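PDB 3IJ3: cytosol aminopeptidase from Coxiella burnetii, which probably acts as a manganese-dependent metalloaminopeptidase of the M17 family, removing residues from the amino terminus of peptides. Local coordinates for residues 323-337 against 410-422. Residues are numbered along the deposited sequence; the frame is centred on the assembly and turned at random. Where two conformers were deposited one is given.
Sequences RKTIEITNTDAEGRV and LKSEVADLTNSSQ. With LI (lithium ion), chain C; SO4 (sulfate ion), chain D; SO4 (sulfate ion), chain F.
Asn419 follows strand 417-418, which runs parallel to strand 325-327 in a small three-stranded sheet of the catalytic domain; Glu327 N donates to Leu417 O at 2.8 Å, in the carbonyl plane, and Asn419 N returns a bond to Glu327 O. From there the Asn419 side chain enters the signature NTDAEGR loop of M17 aminopeptidases. Its CB touches two methyl groups, CG2 of Ile326 and CG2 of Val337. With chi1 at 70°, CG lies between the backbone N and the carbonyl carbon, and the amide faces the loop. OD1 accepts from Thr329 N at 2.9 Å, with the donor tilted 19° from the carbonyl plane. ND2 meets two acceptors: Asn330 O at 2.9 Å, close to the amide plane, and Ala333 O at 3.0 Å, approached from above its carbonyl plane. Asn330 O also takes Ala333 N from the opposite face, closing a type I turn from Asn330 to Ala333. These three amide bonds probably help hold the loop that leads to Glu334, whose OE2 binds lithium together with Asp255 and Asp273. The Arg336 guanidinium has Ala333 CB against one face, over its centre; NE donates to sulfate O2 (chain D) at 2.8 Å, while NH1 makes a weak bond to Asn419 O.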
# COMPACT_ATOMS: atom_id res chain seq x y z
N ARG A 323 -9.19 38.20 0.99
CA ARG A 323 -10.65 38.03 0.89
C ARG A 323 -11.07 37.03 -0.21
O ARG A 323 -12.15 37.17 -0.80
CB ARG A 323 -11.37 39.38 0.75
CG ARG A 323 -11.15 40.37 1.91
CD ARG A 323 -11.66 41.77 1.51
NE ARG A 323 -11.45 42.82 2.52
CZ ARG A 323 -12.43 43.35 3.27
NH1 ARG A 323 -12.14 44.30 4.15
NH2 ARG A 323 -13.68 42.94 3.12
N LYS A 324 -10.18 36.07 -0.50
CA LYS A 324 -10.48 34.97 -1.41
C LYS A 324 -10.79 33.79 -0.49
O LYS A 324 -10.33 33.76 0.65
CB LYS A 324 -9.32 34.63 -2.32
CG LYS A 324 -8.99 35.73 -3.28
CD LYS A 324 -7.88 35.33 -4.26
CE LYS A 324 -7.56 36.48 -5.22
NZ LYS A 324 -8.70 36.81 -6.09
N THR A 325 -11.59 32.84 -0.95
CA THR A 325 -11.89 31.65 -0.13
C THR A 325 -11.11 30.46 -0.71
O THR A 325 -11.05 30.30 -1.92
CB THR A 325 -13.38 31.35 -0.05
OG1 THR A 325 -13.95 31.31 -1.36
CG2 THR A 325 -14.08 32.43 0.81
N ILE A 326 -10.53 29.63 0.16
CA ILE A 326 -9.77 28.46 -0.26
C ILE A 326 -10.43 27.20 0.29
O ILE A 326 -10.63 27.08 1.50
CB ILE A 326 -8.37 28.47 0.33
CG1 ILE A 326 -7.64 29.76 -0.02
CG2 ILE A 326 -7.59 27.28 -0.16
CD1 ILE A 326 -6.43 29.93 0.88
N GLU A 327 -10.78 26.28 -0.60
CA GLU A 327 -11.30 25.00 -0.19
C GLU A 327 -10.10 24.10 0.02
O GLU A 327 -9.30 23.87 -0.91
CB GLU A 327 -12.23 24.40 -1.24
CG GLU A 327 -12.80 23.03 -0.76
CD GLU A 327 -13.72 22.36 -1.76
OE1 GLU A 327 -13.66 22.69 -2.97
OE2 GLU A 327 -14.51 21.48 -1.32
N ILE A 328 -9.99 23.53 1.21
CA ILE A 328 -8.87 22.64 1.52
C ILE A 328 -9.15 21.24 0.99
O ILE A 328 -10.06 20.53 1.45
CB ILE A 328 -8.61 22.56 3.04
CG1 ILE A 328 -8.37 23.96 3.63
CG2 ILE A 328 -7.42 21.59 3.35
CD1 ILE A 328 -7.21 24.75 2.93
N THR A 329 -8.37 20.85 -0.00
CA THR A 329 -8.46 19.53 -0.61
C THR A 329 -7.30 18.63 -0.18
O THR A 329 -7.29 17.45 -0.50
CB THR A 329 -8.56 19.59 -2.14
OG1 THR A 329 -7.53 20.41 -2.66
CG2 THR A 329 -9.91 20.21 -2.55
N ASN A 330 -6.32 19.20 0.52
CA ASN A 330 -5.17 18.44 1.04
C ASN A 330 -4.63 19.23 2.20
O ASN A 330 -4.09 20.33 2.01
CB ASN A 330 -4.11 18.27 -0.05
CG ASN A 330 -2.89 17.49 0.42
OD1 ASN A 330 -2.81 17.04 1.57
ND2 ASN A 330 -1.92 17.32 -0.49
N THR A 331 -4.76 18.71 3.42
CA THR A 331 -4.27 19.47 4.58
C THR A 331 -2.73 19.56 4.61
O THR A 331 -2.17 20.38 5.33
CB THR A 331 -4.74 18.85 5.93
OG1 THR A 331 -4.19 17.54 6.06
CG2 THR A 331 -6.26 18.79 6.01
N ASP A 332 -2.08 18.73 3.81
CA ASP A 332 -0.61 18.66 3.73
C ASP A 332 -0.07 19.65 2.65
O ASP A 332 1.12 19.70 2.42
CB ASP A 332 -0.19 17.23 3.48
CG ASP A 332 1.33 17.00 3.64
OD1 ASP A 332 2.00 17.77 4.31
OD2 ASP A 332 1.82 16.00 3.09
N ALA A 333 -0.94 20.41 1.99
CA ALA A 333 -0.50 21.49 1.07
C ALA A 333 -0.75 22.78 1.85
O ALA A 333 -1.40 23.71 1.38
CB ALA A 333 -1.27 21.47 -0.28
N GLU A 334 -0.23 22.83 3.07
CA GLU A 334 -0.48 23.95 4.01
C GLU A 334 0.45 25.14 3.82
O GLU A 334 0.11 26.29 4.19
CB GLU A 334 -0.33 23.46 5.48
CG GLU A 334 1.10 23.40 6.08
CD GLU A 334 2.04 22.43 5.40
OE1 GLU A 334 1.54 21.46 4.80
OE2 GLU A 334 3.28 22.63 5.45
N GLY A 335 1.64 24.89 3.30
CA GLY A 335 2.64 25.95 3.14
C GLY A 335 2.15 27.08 2.26
O GLY A 335 2.31 28.26 2.58
N ARG A 336 1.57 26.72 1.14
CA ARG A 336 1.04 27.73 0.21
C ARG A 336 -0.11 28.51 0.83
O ARG A 336 -0.31 29.68 0.50
CB ARG A 336 0.63 27.06 -1.09
CG ARG A 336 -0.61 26.21 -1.01
CD ARG A 336 -0.74 25.18 -2.14
NE ARG A 336 0.31 24.17 -2.10
CZ ARG A 336 0.37 23.12 -2.92
NH1 ARG A 336 -0.54 22.93 -3.88
NH2 ARG A 336 1.37 22.27 -2.82
N VAL A 337 -0.88 27.84 1.70
CA VAL A 337 -2.03 28.50 2.39
C VAL A 337 -1.53 29.61 3.34
O VAL A 337 -2.04 30.74 3.30
CB VAL A 337 -2.93 27.48 3.10
CG1 VAL A 337 -4.06 28.17 3.91
CG2 VAL A 337 -3.52 26.46 2.10
N LEU A 410 -6.99 23.88 -10.01
CA LEU A 410 -7.28 24.49 -8.71
C LEU A 410 -8.76 24.92 -8.61
O LEU A 410 -9.16 25.65 -7.70
CB LEU A 410 -6.33 25.67 -8.45
CG LEU A 410 -4.88 25.24 -8.27
CD1 LEU A 410 -3.97 26.47 -8.16
CD2 LEU A 410 -4.76 24.34 -7.04
N LYS A 411 -9.58 24.47 -9.56
CA LYS A 411 -11.02 24.83 -9.57
C LYS A 411 -11.76 24.20 -8.39
O LYS A 411 -11.53 23.04 -8.06
CB LYS A 411 -11.67 24.36 -10.88
CG LYS A 411 -13.21 24.39 -10.88
CD LYS A 411 -13.82 23.97 -12.21
CE LYS A 411 -15.35 23.75 -12.08
NZ LYS A 411 -16.02 24.92 -11.42
N SER A 412 -12.62 24.99 -7.74
CA SER A 412 -13.46 24.52 -6.63
C SER A 412 -14.92 24.73 -6.98
O SER A 412 -15.27 25.73 -7.62
CB SER A 412 -13.16 25.33 -5.35
OG SER A 412 -14.05 24.94 -4.32
N GLU A 413 -15.78 23.79 -6.60
CA GLU A 413 -17.21 23.98 -6.78
C GLU A 413 -17.79 24.84 -5.64
O GLU A 413 -18.92 25.34 -5.75
CB GLU A 413 -17.96 22.63 -6.78
CG GLU A 413 -17.53 21.65 -7.87
CD GLU A 413 -17.89 22.12 -9.27
OE1 GLU A 413 -18.76 22.99 -9.40
OE2 GLU A 413 -17.30 21.61 -10.23
N VAL A 414 -17.04 25.01 -4.56
CA VAL A 414 -17.52 25.68 -3.36
C VAL A 414 -16.86 27.04 -3.10
O VAL A 414 -17.54 28.01 -2.84
CB VAL A 414 -17.28 24.75 -2.13
CG1 VAL A 414 -17.70 25.42 -0.82
CG2 VAL A 414 -18.05 23.46 -2.30
N ALA A 415 -15.56 27.09 -3.18
CA ALA A 415 -14.78 28.29 -2.87
C ALA A 415 -14.19 28.92 -4.12
O ALA A 415 -14.38 28.41 -5.23
CB ALA A 415 -13.63 27.92 -1.89
N ASP A 416 -13.42 30.00 -3.94
CA ASP A 416 -12.75 30.63 -5.09
C ASP A 416 -11.72 29.70 -5.76
O ASP A 416 -11.55 29.73 -7.01
CB ASP A 416 -12.09 31.95 -4.69
CG ASP A 416 -13.10 33.00 -4.30
OD1 ASP A 416 -14.14 33.12 -5.02
OD2 ASP A 416 -12.85 33.73 -3.30
N LEU A 417 -11.04 28.89 -4.95
CA LEU A 417 -10.09 27.91 -5.47
C LEU A 417 -9.78 26.87 -4.41
O LEU A 417 -10.11 27.04 -3.26
CB LEU A 417 -8.79 28.53 -5.94
CG LEU A 417 -7.85 29.12 -4.92
CD1 LEU A 417 -6.46 29.45 -5.59
CD2 LEU A 417 -8.46 30.37 -4.25
N THR A 418 -9.18 25.78 -4.83
CA THR A 418 -8.73 24.75 -3.91
C THR A 418 -7.26 24.99 -3.65
O THR A 418 -6.63 25.78 -4.35
CB THR A 418 -8.88 23.33 -4.48
OG1 THR A 418 -8.05 23.20 -5.65
CG2 THR A 418 -10.33 23.01 -4.84
N ASN A 419 -6.71 24.32 -2.63
CA ASN A 419 -5.29 24.46 -2.39
C ASN A 419 -4.45 23.37 -3.05
O ASN A 419 -3.25 23.49 -3.06
CB ASN A 419 -4.93 24.53 -0.90
CG ASN A 419 -5.12 23.24 -0.18
OD1 ASN A 419 -6.04 22.48 -0.47
ND2 ASN A 419 -4.26 22.99 0.85
N SER A 420 -5.05 22.34 -3.62
CA SER A 420 -4.26 21.30 -4.27
C SER A 420 -4.98 20.79 -5.48
O SER A 420 -6.20 20.90 -5.59
CB SER A 420 -3.98 20.11 -3.35
OG SER A 420 -5.19 19.41 -3.09
N SER A 421 -4.21 20.17 -6.37
CA SER A 421 -4.77 19.70 -7.64
C SER A 421 -5.42 18.34 -7.59
O SER A 421 -5.31 17.56 -6.63
CB SER A 421 -3.75 19.86 -8.81
OG SER A 421 -2.48 19.27 -8.59
N GLN A 422 -6.14 18.08 -8.67
CA GLN A 422 -6.92 16.88 -8.86
C GLN A 422 -6.06 15.62 -9.12
O GLN A 422 -6.51 14.49 -8.94
CB GLN A 422 -7.88 17.13 -10.04
CG GLN A 422 -8.63 18.48 -9.97
CD GLN A 422 -9.49 18.76 -11.21
OE1 GLN A 422 -9.49 17.99 -12.18
NE2 GLN A 422 -10.20 19.89 -11.19
LI LI C . 4.66 21.54 4.65
S SO4 D . 3.13 23.31 0.47
O1 SO4 D . 2.87 22.68 1.76
O2 SO4 D . 1.94 24.11 0.16
O3 SO4 D . 4.34 24.10 0.63
O4 SO4 D . 3.32 22.29 -0.58
S SO4 F . -0.14 19.72 -5.55
O1 SO4 F . -0.03 18.40 -4.94
O2 SO4 F . -1.38 20.38 -5.15
O3 SO4 F . 0.99 20.58 -5.25
O4 SO4 F . -0.16 19.52 -7.00
O HOH W 1 -14.19 35.70 -2.23
O HOH W 2 -15.12 21.52 -5.01
O HOH W 3 4.07 20.71 3.03